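Local coordinates for fusion protein of Nuclear RNA export factor 2 and Protein panoramix (Drosophila melanogaster, PDB 6IEW) that acts with Panoramix, Piwi and Nxt1 in cotranscriptional transposon silencing, here reduced to the Nxf2 UBA domain fused to the Panoramix region that binds it, at residues 17-22 against 39-44. Sequence-based numbering, arbitrary orientation.
Sequences EVTGLI and RALKLF
Thr19 and Phe44 run antiparallel alongside each other, with the methyl CG2 of Thr19 3.9 Å from CD2 of the Phe44 ring. Thr19 CG2 is also 3.9 Å from Leu41 CD2 and is therefore shared between two residues one turn apart on helix 37-49. Its place follows from the torsion: chi1 of 61° sets OG1 between the backbone N and the carbonyl carbon and leaves CG2 anti to that carbon. Thr19 OG1 hydrogen-bonds to Phe15 O and accepts a weak bond from Leu21 N (3.4 Å); the bond to Phe15 O satisfies the hydroxyl, which sits in a buried, otherwise apolar contact. Leu21 reaches the other ortho carbon of the ring, its CD1 3.8 Å from CD1 of Phe44, obliquely. Val18 meets Leu41 nearly at a right angle, Val18 CG1 to Leu41 CD2 at 3.8 Å. Both also touch Val84 of helix 70-93, which covers them there; Val84 lies in the Panoramix part of the engineered fusion.

All five touching residues are buried, within the Nxf2 part of the fusion, the three-helix UBA-like TAP-C domain: the end of helix 4-19 and the turn after it pack on helix 37-49, with Phe15 also touching Leu21, Leu41 and Phe44. Gly20, with phi of 70°, ends helix 4-19 and lets the chain turn toward helix 23-32.

The packing gives way on the outer flanks. Glu17 on one segment and Arg39 and Lys42 on the other are solvent-exposed, and none of the three makes a contact across the pair of segments.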
loop_
_atom_site.group_PDB
_atom_site.type_symbol
_atom_site.label_atom_id
_atom_site.label_comp_id
_atom_site.label_asym_id
_atom_site.label_seq_id
_atom_site.Cartn_x
_atom_site.Cartn_y
_atom_site.Cartn_z
ATOM N N GLU A 17 -3.225 4.851 2.288
ATOM C CA GLU A 17 -2.757 6.219 2.095
ATOM C C GLU A 17 -1.406 6.246 1.391
ATOM O O GLU A 17 -1.166 7.092 0.523
ATOM C CB GLU A 17 -2.685 6.941 3.443
ATOM C CG GLU A 17 -2.429 8.444 3.348
ATOM C CD GLU A 17 -0.959 8.790 3.173
ATOM O OE1 GLU A 17 -0.099 7.985 3.590
ATOM O OE2 GLU A 17 -0.665 9.869 2.614
ATOM N N VAL A 18 -0.510 5.328 1.756
ATOM C CA VAL A 18 0.815 5.295 1.141
ATOM C C VAL A 18 0.718 4.908 -0.328
ATOM O O VAL A 18 1.315 5.552 -1.197
ATOM C CB VAL A 18 1.745 4.345 1.916
ATOM C CG1 VAL A 18 3.060 4.151 1.160
ATOM C CG2 VAL A 18 1.986 4.874 3.320
ATOM N N THR A 19 -0.042 3.853 -0.624
ATOM C CA THR A 19 -0.006 3.232 -1.942
ATOM C C THR A 19 -0.987 3.842 -2.933
ATOM O O THR A 19 -0.743 3.780 -4.143
ATOM C CB THR A 19 -0.283 1.727 -1.833
ATOM O OG1 THR A 19 -1.590 1.509 -1.280
ATOM C CG2 THR A 19 0.754 1.045 -0.955
ATOM N N GLY A 20 -2.093 4.414 -2.473
ATOM C CA GLY A 20 -3.099 4.873 -3.409
ATOM C C GLY A 20 -3.824 3.747 -4.110
ATOM O O GLY A 20 -4.299 3.931 -5.237
ATOM N N LEU A 21 -3.903 2.577 -3.484
ATOM C CA LEU A 21 -4.649 1.454 -4.031
ATOM C C LEU A 21 -6.096 1.511 -3.562
ATOM O O LEU A 21 -6.404 2.062 -2.502
ATOM C CB LEU A 21 -4.032 0.129 -3.581
ATOM C CG LEU A 21 -2.648 -0.202 -4.141
ATOM C CD1 LEU A 21 -2.019 -1.343 -3.350
ATOM C CD2 LEU A 21 -2.750 -0.563 -5.616
ATOM N N ILE A 22 -6.987 0.939 -4.375
ATOM C CA ILE A 22 -8.383 0.830 -3.972
ATOM C C ILE A 22 -8.516 -0.164 -2.824
ATOM O O ILE A 22 -7.666 -1.037 -2.611
ATOM C CB ILE A 22 -9.306 0.463 -5.147
ATOM C CG1 ILE A 22 -9.002 -0.947 -5.666
ATOM C CG2 ILE A 22 -9.185 1.495 -6.260
ATOM C CD1 ILE A 22 -9.980 -1.420 -6.731
ATOM N N ARG A 39 5.698 -5.103 6.099
ATOM C CA ARG A 39 5.609 -6.288 5.252
ATOM C C ARG A 39 4.604 -6.091 4.125
ATOM O O ARG A 39 4.809 -6.588 3.012
ATOM C CB ARG A 39 5.271 -7.523 6.085
ATOM C CG ARG A 39 6.392 -7.946 7.017
ATOM C CD ARG A 39 6.297 -9.420 7.385
ATOM N NE ARG A 39 4.998 -9.767 7.955
ATOM C CZ ARG A 39 4.680 -9.612 9.238
ATOM N NH1 ARG A 39 5.562 -9.101 10.088
ATOM N NH2 ARG A 39 3.477 -9.954 9.670
ATOM N N ALA A 40 3.517 -5.361 4.391
ATOM C CA ALA A 40 2.524 -5.111 3.349
ATOM C C ALA A 40 3.097 -4.255 2.227
ATOM O O ALA A 40 2.834 -4.513 1.046
ATOM C CB ALA A 40 1.278 -4.463 3.951
ATOM N N LEU A 41 3.884 -3.235 2.572
ATOM C CA LEU A 41 4.508 -2.410 1.542
ATOM C C LEU A 41 5.461 -3.237 0.688
ATOM O O LEU A 41 5.453 -3.140 -0.546
ATOM C CB LEU A 41 5.235 -1.226 2.180
ATOM C CG LEU A 41 4.332 -0.217 2.890
ATOM C CD1 LEU A 41 5.174 0.822 3.615
ATOM C CD2 LEU A 41 3.380 0.454 1.910
ATOM N N LYS A 42 6.287 -4.068 1.332
ATOM C CA LYS A 42 7.186 -4.940 0.583
ATOM C C LYS A 42 6.408 -5.904 -0.301
ATOM O O LYS A 42 6.810 -6.183 -1.441
ATOM C CB LYS A 42 8.079 -5.727 1.543
ATOM C CG LYS A 42 9.066 -4.885 2.321
ATOM C CD LYS A 42 9.914 -5.766 3.220
ATOM C CE LYS A 42 10.944 -4.950 3.980
ATOM N NZ LYS A 42 11.751 -5.807 4.894
ATOM N N LEU A 43 5.303 -6.440 0.214
ATOM C CA LEU A 43 4.497 -7.370 -0.565
ATOM C C LEU A 43 3.874 -6.683 -1.771
ATOM O O LEU A 43 3.814 -7.263 -2.862
ATOM C CB LEU A 43 3.428 -7.994 0.332
ATOM C CG LEU A 43 2.497 -9.003 -0.335
ATOM C CD1 LEU A 43 3.284 -10.152 -0.947
ATOM C CD2 LEU A 43 1.474 -9.525 0.662
ATOM N N PHE A 44 3.409 -5.444 -1.598
ATOM C CA PHE A 44 2.890 -4.678 -2.728
ATOM C C PHE A 44 3.947 -4.513 -3.813
ATOM O O PHE A 44 3.669 -4.704 -5.003
ATOM C CB PHE A 44 2.399 -3.311 -2.247
ATOM C CG PHE A 44 2.271 -2.289 -3.348
ATOM C CD1 PHE A 44 1.448 -2.518 -4.443
ATOM C CD2 PHE A 44 2.971 -1.095 -3.282
ATOM C CE1 PHE A 44 1.340 -1.577 -5.455
ATOM C CE2 PHE A 44 2.861 -0.150 -4.282
ATOM C CZ PHE A 44 2.050 -0.391 -5.375
#